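PDB 5DZS: shikimate dehydrogenase (NADP(+)) from Peptoclostridium difficile, which probably catalyses the reversible NADPH-linked reduction of 3-dehydroshikimate to shikimate, a step in the chorismate pathway that leads to the aromatic amino acids. Local coordinates for residues H20-E25 against N262-E267; E25-E30 against N254-V259. All coordinates share one frame; numbering follows the deposited sequence.

Contact 1: H20-E25 against N262-E267; sequences HKRVFE and NELKLE
Arg22 starts with CG anti to its own carbonyl carbon (chi1 -75°) and the chain then bends at chi2, and this carries its guanidinium across to Glu263 and Glu267. Glu267 also has CG anti to its carbonyl carbon, and from there its chain runs extended to meet the arginine from the opposite direction. NH2 of Arg22 lies 2.6 Å from OE2 of Glu267. The pair is a salt bridge, but as a hydrogen bond it is weak, with an N-H...O angle of 120°. OE1 of Glu267 sits over one face of the guanidinium, and the two planes are 36° apart, so the carboxylate does not meet the N-H groups in their plane. Glu267 is poorly ordered and Arg22 has a second conformer, so the fine detail of this pairing is doubtful. Glu263 adds a long salt bridge, its OE1 3.7 Å from Arg22 NH2, and its CB lies at the guanidinium edge. Beside the charged groups, CD2 of the buried Leu264 packs at 4.3 Å against CG of Arg22. On its own helix, Glu25 makes long, weak ion pairs, OE1 with Arg22 NE and OE2 with Lys21 NZ. Arg22 is thus set between acids of two helices, which probably offset its charge. The axes of the two segments stay 11.9 Å apart at closest approach, so long side chains do the bridging. This is an interhelical salt-bridge network, joining helix 16-27 of the substrate-binding domain to the C-terminal helix 255-268.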
loop_
_atom_site.group_PDB
_atom_site.type_symbol
_atom_site.label_atom_id
_atom_site.label_comp_id
_atom_site.label_asym_id
_atom_site.label_seq_id
_atom_site.Cartn_x
_atom_site.Cartn_y
_atom_site.Cartn_z
ATOM N N HIS B 20 14.476 8.344 -9.233
ATOM C CA HIS B 20 13.833 8.833 -8.019
ATOM C C HIS B 20 13.865 10.357 -7.899
ATOM O O HIS B 20 12.891 10.948 -7.452
ATOM C CB HIS B 20 14.403 8.145 -6.767
ATOM C CG HIS B 20 13.964 6.720 -6.621
ATOM N ND1 HIS B 20 12.807 6.364 -5.979
ATOM C CD2 HIS B 20 14.533 5.566 -7.032
ATOM C CE1 HIS B 20 12.678 5.054 -5.989
ATOM N NE2 HIS B 20 13.719 4.540 -6.617
ATOM N N LYS B 21 14.975 10.976 -8.298
ATOM C CA LYS B 21 15.075 12.449 -8.325
ATOM C C LYS B 21 13.949 13.024 -9.172
ATOM O O LYS B 21 13.255 13.938 -8.747
ATOM C CB LYS B 21 16.418 12.905 -8.882
ATOM C CG LYS B 21 16.534 14.426 -9.010
ATOM C CD LYS B 21 17.898 14.838 -9.556
ATOM C CE LYS B 21 18.092 16.345 -9.583
ATOM N NZ LYS B 21 17.991 16.988 -8.250
ATOM N N ARG B 22 13.769 12.483 -10.375
ATOM C CA ARG B 22 12.708 12.940 -11.265
ATOM C C ARG B 22 11.317 12.766 -10.669
ATOM O O ARG B 22 10.455 13.632 -10.828
ATOM C CB ARG B 22 12.820 12.234 -12.616
ATOM C CG ARG B 22 13.953 12.746 -13.481
ATOM C CD ARG B 22 13.670 14.184 -13.904
ATOM N NE ARG B 22 14.677 14.739 -14.799
ATOM C CZ ARG B 22 14.638 14.643 -16.120
ATOM N NH1 ARG B 22 15.601 15.203 -16.842
ATOM N NH2 ARG B 22 13.641 13.999 -16.723
ATOM N N VAL B 23 11.086 11.654 -9.967
ATOM C CA VAL B 23 9.780 11.425 -9.362
ATOM C C VAL B 23 9.515 12.442 -8.264
ATOM O O VAL B 23 8.435 13.060 -8.212
ATOM C CB VAL B 23 9.641 9.995 -8.802
ATOM C CG1 VAL B 23 8.253 9.807 -8.206
ATOM C CG2 VAL B 23 9.844 9.003 -9.904
ATOM N N PHE B 24 10.520 12.694 -7.412
ATOM C CA PHE B 24 10.368 13.703 -6.370
ATOM C C PHE B 24 10.097 15.069 -6.993
ATOM O O PHE B 24 9.257 15.844 -6.505
ATOM C CB PHE B 24 11.612 13.859 -5.461
ATOM C CG PHE B 24 11.954 12.645 -4.646
ATOM C CD1 PHE B 24 10.976 11.920 -3.980
ATOM C CD2 PHE B 24 13.301 12.293 -4.445
ATOM C CE1 PHE B 24 11.299 10.826 -3.187
ATOM C CE2 PHE B 24 13.624 11.202 -3.675
ATOM C CZ PHE B 24 12.640 10.458 -3.041
ATOM N N GLU B 25 10.770 15.367 -8.095
ATOM C CA GLU B 25 10.580 16.679 -8.726
ATOM C C GLU B 25 9.178 16.847 -9.281
ATOM O O GLU B 25 8.544 17.903 -9.105
ATOM C CB GLU B 25 11.579 16.901 -9.865
ATOM C CG GLU B 25 12.996 17.137 -9.401
ATOM C CD GLU B 25 14.017 17.165 -10.528
ATOM O OE1 GLU B 25 13.696 16.817 -11.685
ATOM O OE2 GLU B 25 15.166 17.560 -10.251
ATOM N N ASN B 262 9.537 8.373 -20.868
ATOM C CA ASN B 262 9.836 9.013 -22.153
ATOM C C ASN B 262 10.879 10.112 -22.022
ATOM O O ASN B 262 11.749 10.262 -22.894
ATOM C CB ASN B 262 8.555 9.549 -22.806
ATOM C CG ASN B 262 7.608 8.438 -23.233
ATOM O OD1 ASN B 262 8.033 7.384 -23.706
ATOM N ND2 ASN B 262 6.315 8.680 -23.082
ATOM N N GLU B 263 10.799 10.899 -20.949
ATOM C CA GLU B 263 11.769 11.969 -20.753
ATOM C C GLU B 263 13.147 11.377 -20.469
ATOM O O GLU B 263 14.152 11.876 -20.981
ATOM C CB GLU B 263 11.306 12.970 -19.674
ATOM C CG GLU B 263 10.120 13.827 -20.133
ATOM C CD GLU B 263 9.690 14.869 -19.114
ATOM O OE1 GLU B 263 10.317 14.926 -18.026
ATOM O OE2 GLU B 263 8.724 15.623 -19.407
ATOM N N LEU B 264 13.205 10.299 -19.692
ATOM C CA LEU B 264 14.492 9.663 -19.379
ATOM C C LEU B 264 15.091 8.927 -20.561
ATOM O O LEU B 264 16.306 8.956 -20.769
ATOM C CB LEU B 264 14.348 8.689 -18.206
ATOM C CG LEU B 264 14.219 9.304 -16.828
ATOM C CD1 LEU B 264 13.900 8.195 -15.837
ATOM C CD2 LEU B 264 15.497 10.034 -16.439
ATOM N N LYS B 265 14.233 8.286 -21.347
ATOM C CA LYS B 265 14.659 7.527 -22.521
ATOM C C LYS B 265 15.391 8.413 -23.544
ATOM O O LYS B 265 16.151 7.908 -24.370
ATOM C CB LYS B 265 13.439 6.818 -23.114
ATOM C CG LYS B 265 13.669 5.941 -24.327
ATOM C CD LYS B 265 12.559 4.899 -24.395
ATOM C CE LYS B 265 12.395 4.284 -25.771
ATOM N NZ LYS B 265 11.724 5.229 -26.705
ATOM N N LEU B 266 15.168 9.728 -23.471
ATOM C CA LEU B 266 15.864 10.689 -24.339
ATOM C C LEU B 266 17.185 11.153 -23.705
ATOM O O LEU B 266 18.215 11.214 -24.374
ATOM C CB LEU B 266 14.992 11.916 -24.604
ATOM C CG LEU B 266 13.660 11.700 -25.316
ATOM C CD1 LEU B 266 12.897 13.016 -25.379
ATOM C CD2 LEU B 266 13.859 11.117 -26.709
ATOM N N GLU B 267 17.135 11.477 -22.412
ATOM C CA GLU B 267 18.306 11.974 -21.663
ATOM C C GLU B 267 19.550 11.109 -21.808
ATOM O O GLU B 267 20.659 11.632 -21.879
ATOM C CB GLU B 267 17.969 12.106 -20.181
ATOM C CG GLU B 267 16.888 13.126 -19.885
ATOM C CD GLU B 267 16.137 12.810 -18.612
ATOM O OE1 GLU B 267 16.787 12.562 -17.572
ATOM O OE2 GLU B 267 14.888 12.832 -18.648
#

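Contact 2: E25-E30 against N254-V259; sequences EILNIE and NSILDV
Ile26 and Ile256 have the nearest CA atoms across this contact, 8.2 Å apart, where helix 16-27 is ending and helix 255-268 is in its first turns. Both isoleucines send their CB toward the opposite segment. Ile256 takes the largest share of the buried surface. Its CG1 stands anti to the carbonyl carbon (chi1 -65°) and the chain runs straight on (chi2 180°), which carries CD1 out toward helix 16-27. That methyl meets CD2 of Leu27 at 3.6 Å, the closest approach between the segments. The two side chains cross at a slant, with one branch of the leucine used. The same CD1 of Ile256 lies 4.4 Å from CG2 of Ile26. One turn further along, CG1 of Val259 stands 4.4 Å from CD1 of Ile26. Ile26 therefore spans two residues of the other helix with two different methyls. These two contacts are looser than that of Leu27, and Ile26 has a second deposited conformer. All the meeting groups are aliphatic, so the contact is hydrophobic. Leu257 turns to helix 233-248, where it packs on Tyr234, Val237 and Ile241. Just past Leu27, Asn28 takes a left-handed helical conformation (phi 57°). Its N bonds to Glu25 O at 3.2 Å, and Ile29 N probably bonds to Phe24 O. Together they form the Schellman motif that closes helix 16-27 beside this small apolar surface patch, before strand 31-37 of the substrate-binding domain.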
loop_
_atom_site.group_PDB
_atom_site.type_symbol
_atom_site.label_atom_id
_atom_site.label_comp_id
_atom_site.label_asym_id
_atom_site.label_seq_id
_atom_site.Cartn_x
_atom_site.Cartn_y
_atom_site.Cartn_z
ATOM N N GLU B 25 10.770 15.367 -8.095
ATOM C CA GLU B 25 10.580 16.679 -8.726
ATOM C C GLU B 25 9.178 16.847 -9.281
ATOM O O GLU B 25 8.544 17.903 -9.105
ATOM C CB GLU B 25 11.579 16.901 -9.865
ATOM C CG GLU B 25 12.996 17.137 -9.401
ATOM C CD GLU B 25 14.017 17.165 -10.528
ATOM O OE1 GLU B 25 13.696 16.817 -11.685
ATOM O OE2 GLU B 25 15.166 17.560 -10.251
ATOM N N ILE B 26 8.689 15.838 -9.987
ATOM C CA ILE B 26 7.379 15.940 -10.581
ATOM C C ILE B 26 6.276 16.053 -9.525
ATOM O O ILE B 26 5.302 16.809 -9.718
ATOM C CB ILE B 26 7.137 14.782 -11.562
ATOM C CG1 ILE B 26 8.168 14.865 -12.693
ATOM C CG2 ILE B 26 5.729 14.835 -12.115
ATOM C CD1 ILE B 26 7.972 13.837 -13.786
ATOM N N LEU B 27 6.455 15.355 -8.406
ATOM C CA LEU B 27 5.487 15.362 -7.294
ATOM C C LEU B 27 5.731 16.499 -6.293
ATOM O O LEU B 27 4.990 16.627 -5.318
ATOM C CB LEU B 27 5.507 14.029 -6.548
ATOM C CG LEU B 27 5.118 12.811 -7.368
ATOM C CD1 LEU B 27 5.330 11.573 -6.527
ATOM C CD2 LEU B 27 3.675 12.936 -7.835
ATOM N N ASN B 28 6.748 17.324 -6.541
ATOM C CA ASN B 28 7.061 18.473 -5.666
ATOM C C ASN B 28 7.304 18.036 -4.215
ATOM O O ASN B 28 6.806 18.649 -3.276
ATOM C CB ASN B 28 5.949 19.526 -5.769
ATOM C CG ASN B 28 5.817 20.093 -7.174
ATOM O OD1 ASN B 28 6.783 20.619 -7.734
ATOM N ND2 ASN B 28 4.621 19.981 -7.755
ATOM N N ILE B 29 8.074 16.967 -4.056
ATOM C CA ILE B 29 8.351 16.381 -2.742
ATOM C C ILE B 29 9.778 16.697 -2.287
ATOM O O ILE B 29 10.735 16.532 -3.063
ATOM C CB ILE B 29 8.192 14.843 -2.773
ATOM C CG1 ILE B 29 6.720 14.456 -2.944
ATOM C CG2 ILE B 29 8.734 14.207 -1.489
ATOM C CD1 ILE B 29 6.501 12.972 -3.073
ATOM N N GLU B 30 9.902 17.094 -1.020
ATOM C CA GLU B 30 11.197 17.407 -0.410
ATOM C C GLU B 30 11.864 16.128 0.084
ATOM O O GLU B 30 11.772 15.758 1.247
ATOM C CB GLU B 30 11.022 18.368 0.764
ATOM C CG GLU B 30 12.313 19.042 1.202
ATOM C CD GLU B 30 12.195 19.701 2.568
ATOM O OE1 GLU B 30 11.171 19.536 3.255
ATOM O OE2 GLU B 30 13.142 20.355 2.967
ATOM N N ASN B 254 -1.309 7.597 -12.735
ATOM C CA ASN B 254 -0.843 6.624 -13.762
ATOM C C ASN B 254 -0.016 7.221 -14.874
ATOM O O ASN B 254 0.876 6.574 -15.412
ATOM C CB ASN B 254 -2.033 5.935 -14.437
ATOM C CG ASN B 254 -2.666 4.872 -13.572
ATOM O OD1 ASN B 254 -2.076 4.414 -12.599
ATOM N ND2 ASN B 254 -3.871 4.446 -13.951
ATOM N N SER B 255 -0.334 8.450 -15.233
ATOM C CA SER B 255 0.338 9.117 -16.339
ATOM C C SER B 255 1.796 9.430 -16.060
ATOM O O SER B 255 2.579 9.609 -16.981
ATOM C CB SER B 255 -0.391 10.407 -16.659
ATOM O OG SER B 255 -0.336 11.297 -15.565
ATOM N N ILE B 256 2.187 9.460 -14.790
ATOM C CA ILE B 256 3.558 9.823 -14.430
ATOM C C ILE B 256 4.632 8.857 -14.960
ATOM O O ILE B 256 5.702 9.270 -15.393
ATOM C CB ILE B 256 3.678 10.065 -12.913
ATOM C CG1 ILE B 256 2.833 11.293 -12.536
ATOM C CG2 ILE B 256 5.128 10.257 -12.501
ATOM C CD1 ILE B 256 2.833 11.670 -11.080
ATOM N N LEU B 257 4.366 7.548 -14.922
ATOM C CA LEU B 257 5.310 6.572 -15.428
ATOM C C LEU B 257 5.729 6.847 -16.877
ATOM O O LEU B 257 6.919 6.844 -17.190
ATOM C CB LEU B 257 4.670 5.187 -15.290
ATOM C CG LEU B 257 5.283 3.982 -15.994
ATOM C CD1 LEU B 257 6.761 3.845 -15.744
ATOM C CD2 LEU B 257 4.542 2.728 -15.543
ATOM N N ASP B 258 4.760 7.047 -17.756
ATOM C CA ASP B 258 5.070 7.310 -19.150
ATOM C C ASP B 258 5.800 8.629 -19.314
ATOM O O ASP B 258 6.718 8.730 -20.138
ATOM C CB ASP B 258 3.817 7.283 -20.030
ATOM C CG ASP B 258 3.320 5.872 -20.293
ATOM O OD1 ASP B 258 4.102 4.907 -20.105
ATOM O OD2 ASP B 258 2.148 5.731 -20.708
ATOM N N VAL B 259 5.389 9.649 -18.568
ATOM C CA VAL B 259 6.054 10.949 -18.677
ATOM C C VAL B 259 7.522 10.787 -18.279
ATOM O O VAL B 259 8.434 11.206 -18.993
ATOM C CB VAL B 259 5.355 12.024 -17.808
ATOM C CG1 VAL B 259 6.155 13.311 -17.794
ATOM C CG2 VAL B 259 3.949 12.291 -18.333
#

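Contacts 1 and 2 join the same two helices, 16-27 and 255-268, and their centres lie about 8 Å apart. Contact 1 is mainly charged; contact 2 is wholly apolar and nearer the end of helix 16-27. Glu25 belongs to both. Its carboxylate adds long, weak ion pairs to the charged network, while its backbone O serves the helix end. Phe24 O, in the segment of contact 1, probably accepts from Ile29 N (2.9 Å), the outer bond of the Schellman motif in contact 2. Contact 1 is closer to the predicted shikimate site: the side chain of Leu264 is about 7 Å from those of Val15 and Tyr211. Contact 2 lies away from the predicted sites.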